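Local atomic coordinates of putative amidohydrolase/peptidase (Burkholderia cenocepacia, PDB entry 4WJB), a protein that is a putative zinc-dependent amidohydrolase of the peptidase M20 family, probably hydrolysing carbon-nitrogen bonds other than peptide bonds. Residues Y338-C347 / A373-M384. Sequence-based numbering, arbitrary orientation.
Sequences YAPVPFAPRC and ACYVARVAPTGM
Phe343 drives its ring between the short helix that holds Ala373 and Cys374 and the start of strand 382-387, among methyl and thioether groups and two backbone carbonyls. Its CZ lies 3.6 Å from Met384 CG, with Met384 SD beside it in an oblique Met-aromatic contact. Ala373 O sits at the ring edge, close to the plane, 3.7 Å from Phe343 CE1. The closest approach is Phe343 CB to Thr382 O, 3.1 Å. Ala377 CB and Thr382 CG2 both pack near Phe343 CD1, and Cys374 SG adds a more distant sulfur-aromatic approach. Phe343 CG lies anti to its carbonyl carbon (chi1 -73°), which swings the ring toward the helix and Met384. Ala344 N donates to Thr382 O at 2.9 Å, a nearly straight bond (159°) and the one direct hydrogen bond between the segments. Next to it, Ala344 CB rests on Pro381, and Cys347 SG comes within 3.4 Å of Pro381 O. Farther back, Val341 CG1 lies 3.4 Å from Cys374 O and meets Ala377 CB; at the far end Arg378 NH2 donates to a water whose 2.5 Å separation from Tyr338 OH is doubtfully short.

Thr382 OG1 hydrogen-bonds to Ala380 O (2.8 Å) from above the carbonyl plane. Backbone bonds from Tyr338, Val341 and Phe343 to Gln226, Gly223 and Thr221 join the end of strand 329-342 to strand 217-234, beside the M20-family zinc site, where strand 198-204, paired with 382-387, carries the ligand His203.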
ATOM      1  N   TYR A 338     -20.893 -10.209  10.431  1.00 26.33           N
ATOM      2  CA  TYR A 338     -21.568  -9.772  11.650  1.00 24.58           C
ATOM      3  C   TYR A 338     -22.965  -9.260  11.322  1.00 22.10           C
ATOM      4  O   TYR A 338     -23.116  -8.289  10.589  1.00 23.68           O
ATOM      5  CB  TYR A 338     -20.751  -8.688  12.359  1.00 24.17           C
ATOM      6  CG  TYR A 338     -21.299  -8.249  13.709  1.00 26.24           C
ATOM      7  CD1 TYR A 338     -21.100  -9.020  14.851  1.00 28.44           C
ATOM      8  CD2 TYR A 338     -21.996  -7.053  13.840  1.00 26.98           C
ATOM      9  CE1 TYR A 338     -21.591  -8.615  16.085  1.00 29.43           C
ATOM     10  CE2 TYR A 338     -22.490  -6.637  15.070  1.00 28.58           C
ATOM     11  CZ  TYR A 338     -22.285  -7.422  16.186  1.00 29.73           C
ATOM     12  OH  TYR A 338     -22.774  -7.008  17.406  1.00 30.25           O
ATOM     13  N   ALA A 339     -23.985  -9.918  11.862  1.00 23.21           N
ATOM     14  CA  ALA A 339     -25.366  -9.532  11.587  1.00 24.68           C
ATOM     15  C   ALA A 339     -25.717  -8.204  12.255  1.00 26.46           C
ATOM     16  O   ALA A 339     -25.252  -7.913  13.361  1.00 28.03           O
ATOM     17  CB  ALA A 339     -26.329 -10.630  12.044  1.00 26.00           C
ATOM     18  N   PRO A 340     -26.542  -7.392  11.581  1.00 27.87           N
ATOM     19  CA  PRO A 340     -26.986  -6.116  12.142  1.00 28.37           C
ATOM     20  C   PRO A 340     -27.761  -6.324  13.437  1.00 27.24           C
ATOM     21  O   PRO A 340     -28.388  -7.370  13.628  1.00 26.54           O
ATOM     22  CB  PRO A 340     -27.889  -5.539  11.045  1.00 29.99           C
ATOM     23  CG  PRO A 340     -27.470  -6.245   9.787  1.00 31.88           C
ATOM     24  CD  PRO A 340     -27.087  -7.620  10.233  1.00 31.54           C
ATOM     25  N   VAL A 341     -27.696  -5.341  14.326  1.00 25.32           N
ATOM     26  CA  VAL A 341     -28.411  -5.420  15.590  1.00 25.04           C
ATOM     27  C   VAL A 341     -29.506  -4.365  15.619  1.00 23.61           C
ATOM     28  O   VAL A 341     -29.267  -3.219  16.004  1.00 22.49           O
ATOM     29  CB  VAL A 341     -27.465  -5.227  16.795  1.00 25.17           C
ATOM     30  CG1 VAL A 341     -28.232  -5.369  18.101  1.00 25.25           C
ATOM     31  CG2 VAL A 341     -26.320  -6.227  16.733  1.00 21.83           C
ATOM     32  N   PRO A 342     -30.709  -4.735  15.167  1.00 26.20           N
ATOM     33  CA  PRO A 342     -31.844  -3.830  15.348  1.00 28.19           C
ATOM     34  C   PRO A 342     -32.184  -3.725  16.825  1.00 25.11           C
ATOM     35  O   PRO A 342     -32.153  -4.733  17.531  1.00 23.56           O
ATOM     36  CB  PRO A 342     -32.970  -4.511  14.567  1.00 29.98           C
ATOM     37  CG  PRO A 342     -32.599  -5.959  14.574  1.00 31.09           C
ATOM     38  CD  PRO A 342     -31.097  -5.978  14.480  1.00 29.09           C
ATOM     39  N   PHE A 343     -32.480  -2.522  17.296  1.00 25.86           N
ATOM     40  CA  PHE A 343     -32.935  -2.369  18.672  1.00 24.41           C
ATOM     41  C   PHE A 343     -34.441  -2.529  18.718  1.00 26.67           C
ATOM     42  O   PHE A 343     -35.091  -2.614  17.678  1.00 26.63           O
ATOM     43  CB  PHE A 343     -32.481  -1.027  19.245  1.00 20.75           C
ATOM     44  CG  PHE A 343     -31.008  -0.982  19.544  1.00 22.21           C
ATOM     45  CD1 PHE A 343     -30.476  -1.763  20.559  1.00 22.57           C
ATOM     46  CD2 PHE A 343     -30.149  -0.190  18.792  1.00 23.83           C
ATOM     47  CE1 PHE A 343     -29.115  -1.745  20.833  1.00 24.08           C
ATOM     48  CE2 PHE A 343     -28.789  -0.162  19.061  1.00 23.77           C
ATOM     49  CZ  PHE A 343     -28.269  -0.941  20.081  1.00 24.27           C
ATOM     50  N   ALA A 344     -34.987  -2.611  19.925  1.00 26.34           N
ATOM     51  CA  ALA A 344     -36.406  -2.870  20.101  1.00 27.65           C
ATOM     52  C   ALA A 344     -37.246  -1.663  19.690  1.00 27.72           C
ATOM     53  O   ALA A 344     -37.007  -0.549  20.156  1.00 25.84           O
ATOM     54  CB  ALA A 344     -36.693  -3.255  21.544  1.00 24.74           C
ATOM     55  N   PRO A 345     -38.229  -1.887  18.801  1.00 30.03           N
ATOM     56  CA  PRO A 345     -39.141  -0.834  18.342  1.00 30.37           C
ATOM     57  C   PRO A 345     -39.760  -0.033  19.487  1.00 28.86           C
ATOM     58  O   PRO A 345     -39.807   1.195  19.411  1.00 28.41           O
ATOM     59  CB  PRO A 345     -40.211  -1.617  17.576  1.00 32.70           C
ATOM     60  CG  PRO A 345     -39.469  -2.798  17.039  1.00 32.08           C
ATOM     61  CD  PRO A 345     -38.485  -3.170  18.118  1.00 30.85           C
ATOM     62  N   ARG A 346     -40.206  -0.716  20.538  1.00 29.16           N
ATOM     63  CA  ARG A 346     -40.809  -0.042  21.682  1.00 32.22           C
ATOM     64  C   ARG A 346     -39.800   0.840  22.419  1.00 31.16           C
ATOM     65  O   ARG A 346     -40.147   1.917  22.903  1.00 29.72           O
ATOM     66  CB  ARG A 346     -41.427  -1.063  22.647  1.00 34.79           C
ATOM     67  CG  ARG A 346     -42.683  -1.740  22.106  1.00 39.66           C
ATOM     68  CD  ARG A 346     -43.296  -2.698  23.121  1.00 42.98           C
ATOM     69  NE  ARG A 346     -43.652  -2.028  24.370  1.00 44.99           N
ATOM     70  CZ  ARG A 346     -44.800  -1.392  24.579  1.00 48.08           C
ATOM     71  NH1 ARG A 346     -45.717  -1.333  23.622  1.00 50.22           N
ATOM     72  NH2 ARG A 346     -45.034  -0.811  25.748  1.00 48.81           N
ATOM     73  N   CYS A 347     -38.553   0.386  22.502  1.00 29.49           N
ATOM     74  CA  CYS A 347     -37.505   1.174  23.146  1.00 28.80           C
ATOM     75  C   CYS A 347     -37.138   2.388  22.307  1.00 28.37           C
ATOM     76  O   CYS A 347     -36.946   3.486  22.835  1.00 27.98           O
ATOM     77  CB  CYS A 347     -36.262   0.322  23.402  1.00 27.15           C
ATOM     78  SG  CYS A 347     -36.475  -0.870  24.731  1.00 30.80           S
ATOM     79  N   ALA A 373     -24.809  -2.479  24.880  1.00 17.55           N
ATOM     80  CA  ALA A 373     -26.229  -2.595  24.563  1.00 19.87           C
ATOM     81  C   ALA A 373     -26.491  -3.458  23.336  1.00 18.25           C
ATOM     82  O   ALA A 373     -27.561  -4.054  23.218  1.00 20.15           O
ATOM     83  CB  ALA A 373     -26.848  -1.211  24.368  1.00 20.87           C
ATOM     84  N   CYS A 374     -25.522  -3.519  22.426  1.00 18.00           N
ATOM     85  CA  CYS A 374     -25.659  -4.322  21.213  1.00 17.80           C
ATOM     86  C   CYS A 374     -25.814  -5.807  21.549  1.00 18.15           C
ATOM     87  O   CYS A 374     -26.534  -6.534  20.864  1.00 21.45           O
ATOM     88  CB  CYS A 374     -24.459  -4.108  20.284  1.00 17.39           C
ATOM     89  SG  CYS A 374     -24.347  -2.420  19.631  1.00 26.72           S
ATOM     90  N   TYR A 375     -25.136  -6.244  22.605  1.00 15.42           N
ATOM     91  CA  TYR A 375     -25.233  -7.622  23.066  1.00 16.33           C
ATOM     92  C   TYR A 375     -26.467  -7.806  23.959  1.00 17.70           C
ATOM     93  O   TYR A 375     -27.165  -8.814  23.868  1.00 19.22           O
ATOM     94  CB  TYR A 375     -23.961  -8.036  23.822  1.00 16.84           C
ATOM     95  CG  TYR A 375     -22.748  -8.314  22.939  1.00 18.27           C
ATOM     96  CD1 TYR A 375     -22.877  -8.458  21.563  1.00 19.74           C
ATOM     97  CD2 TYR A 375     -21.477  -8.437  23.493  1.00 18.19           C
ATOM     98  CE1 TYR A 375     -21.768  -8.717  20.759  1.00 22.04           C
ATOM     99  CE2 TYR A 375     -20.365  -8.695  22.704  1.00 21.09           C
ATOM    100  CZ  TYR A 375     -20.517  -8.835  21.338  1.00 22.41           C
ATOM    101  OH  TYR A 375     -19.417  -9.090  20.552  1.00 24.06           O
ATOM    102  N   VAL A 376     -26.737  -6.821  24.806  1.00 16.25           N
ATOM    103  CA  VAL A 376     -27.870  -6.899  25.729  1.00 18.71           C
ATOM    104  C   VAL A 376     -29.175  -6.981  24.940  1.00 20.10           C
ATOM    105  O   VAL A 376     -30.152  -7.569  25.395  1.00 22.33           O
ATOM    106  CB  VAL A 376     -27.881  -5.697  26.696  1.00 20.04           C
ATOM    107  CG1 VAL A 376     -29.081  -5.758  27.665  1.00 21.46           C
ATOM    108  CG2 VAL A 376     -26.577  -5.665  27.476  1.00 19.92           C
ATOM    109  N   ALA A 377     -29.166  -6.427  23.733  1.00 20.53           N
ATOM    110  CA  ALA A 377     -30.325  -6.496  22.850  1.00 21.08           C
ATOM    111  C   ALA A 377     -30.753  -7.941  22.562  1.00 21.18           C
ATOM    112  O   ALA A 377     -31.907  -8.189  22.219  1.00 21.25           O
ATOM    113  CB  ALA A 377     -30.039  -5.753  21.545  1.00 23.28           C
ATOM    114  N   ARG A 378     -29.832  -8.890  22.722  1.00 20.57           N
ATOM    115  CA  ARG A 378     -30.142 -10.308  22.524  1.00 25.25           C
ATOM    116  C   ARG A 378     -31.016 -10.908  23.624  1.00 25.64           C
ATOM    117  O   ARG A 378     -31.697 -11.909  23.399  1.00 26.49           O
ATOM    118  CB  ARG A 378     -28.858 -11.136  22.432  1.00 27.38           C
ATOM    119  CG  ARG A 378     -27.963 -10.796  21.260  1.00 27.09           C
ATOM    120  CD  ARG A 378     -26.843 -11.812  21.134  1.00 28.37           C
ATOM    121  NE  ARG A 378     -25.843 -11.378  20.164  1.00 28.73           N
ATOM    122  CZ  ARG A 378     -24.890 -12.161  19.673  1.00 28.43           C
ATOM    123  NH1 ARG A 378     -24.807 -13.431  20.049  1.00 26.44           N
ATOM    124  NH2 ARG A 378     -24.025 -11.670  18.799  1.00 27.47           N
ATOM    125  N   VAL A 379     -30.980 -10.322  24.816  1.00 23.06           N
ATOM    126  CA  VAL A 379     -31.669 -10.924  25.957  1.00 25.64           C
ATOM    127  C   VAL A 379     -32.670  -9.986  26.625  1.00 27.26           C
ATOM    128  O   VAL A 379     -33.218 -10.309  27.678  1.00 29.25           O
ATOM    129  CB  VAL A 379     -30.668 -11.413  27.031  1.00 23.44           C
ATOM    130  CG1 VAL A 379     -29.783 -12.527  26.476  1.00 25.02           C
ATOM    131  CG2 VAL A 379     -29.823 -10.252  27.550  1.00 21.08           C
ATOM    132  N   ALA A 380     -32.909  -8.834  26.009  1.00 23.98           N
ATOM    133  CA  ALA A 380     -33.837  -7.851  26.554  1.00 23.64           C
ATOM    134  C   ALA A 380     -34.225  -6.847  25.485  1.00 22.40           C
ATOM    135  O   ALA A 380     -33.416  -6.543  24.610  1.00 20.25           O
ATOM    136  CB  ALA A 380     -33.216  -7.134  27.737  1.00 24.14           C
ATOM    137  N   PRO A 381     -35.461  -6.328  25.550  1.00 23.23           N
ATOM    138  CA  PRO A 381     -35.805  -5.209  24.666  1.00 21.61           C
ATOM    139  C   PRO A 381     -34.884  -4.043  24.985  1.00 21.17           C
ATOM    140  O   PRO A 381     -34.881  -3.562  26.119  1.00 20.31           O
ATOM    141  CB  PRO A 381     -37.263  -4.893  25.027  1.00 24.44           C
ATOM    142  CG  PRO A 381     -37.769  -6.127  25.749  1.00 26.51           C
ATOM    143  CD  PRO A 381     -36.570  -6.686  26.455  1.00 24.55           C
ATOM    144  N   THR A 382     -34.090  -3.614  24.011  1.00 20.41           N
ATOM    145  CA  THR A 382     -33.035  -2.646  24.283  1.00 20.08           C
ATOM    146  C   THR A 382     -33.100  -1.469  23.311  1.00 19.06           C
ATOM    147  O   THR A 382     -33.496  -1.626  22.154  1.00 19.17           O
ATOM    148  CB  THR A 382     -31.646  -3.327  24.214  1.00 23.15           C
ATOM    149  OG1 THR A 382     -31.632  -4.457  25.099  1.00 22.78           O
ATOM    150  CG2 THR A 382     -30.530  -2.369  24.620  1.00 23.84           C
ATOM    151  N   GLY A 383     -32.740  -0.284  23.799  1.00 19.79           N
ATOM    152  CA  GLY A 383     -32.559   0.881  22.950  1.00 21.19           C
ATOM    153  C   GLY A 383     -31.348   1.695  23.381  1.00 21.81           C
ATOM    154  O   GLY A 383     -30.782   1.469  24.457  1.00 20.85           O
ATOM    155  N   MET A 384     -30.941   2.643  22.544  1.00 20.54           N
ATOM    156  CA  MET A 384     -29.827   3.520  22.891  1.00 20.66           C
ATOM    157  C   MET A 384     -30.182   4.985  22.650  1.00 18.72           C
ATOM    158  O   MET A 384     -31.056   5.309  21.844  1.00 18.99           O
ATOM    159  CB  MET A 384     -28.568   3.156  22.094  1.00 22.58           C
ATOM    160  CG  MET A 384     -27.961   1.798  22.426  1.00 25.45           C
ATOM    161  SD  MET A 384     -26.270   1.619  21.789  1.00 21.92           S
ATOM    162  CE  MET A 384     -25.333   2.511  23.033  1.00 20.17           C
TER
HETATM  163  O   HOH W   1     -24.409  -8.781  17.991  1.00 27.61           O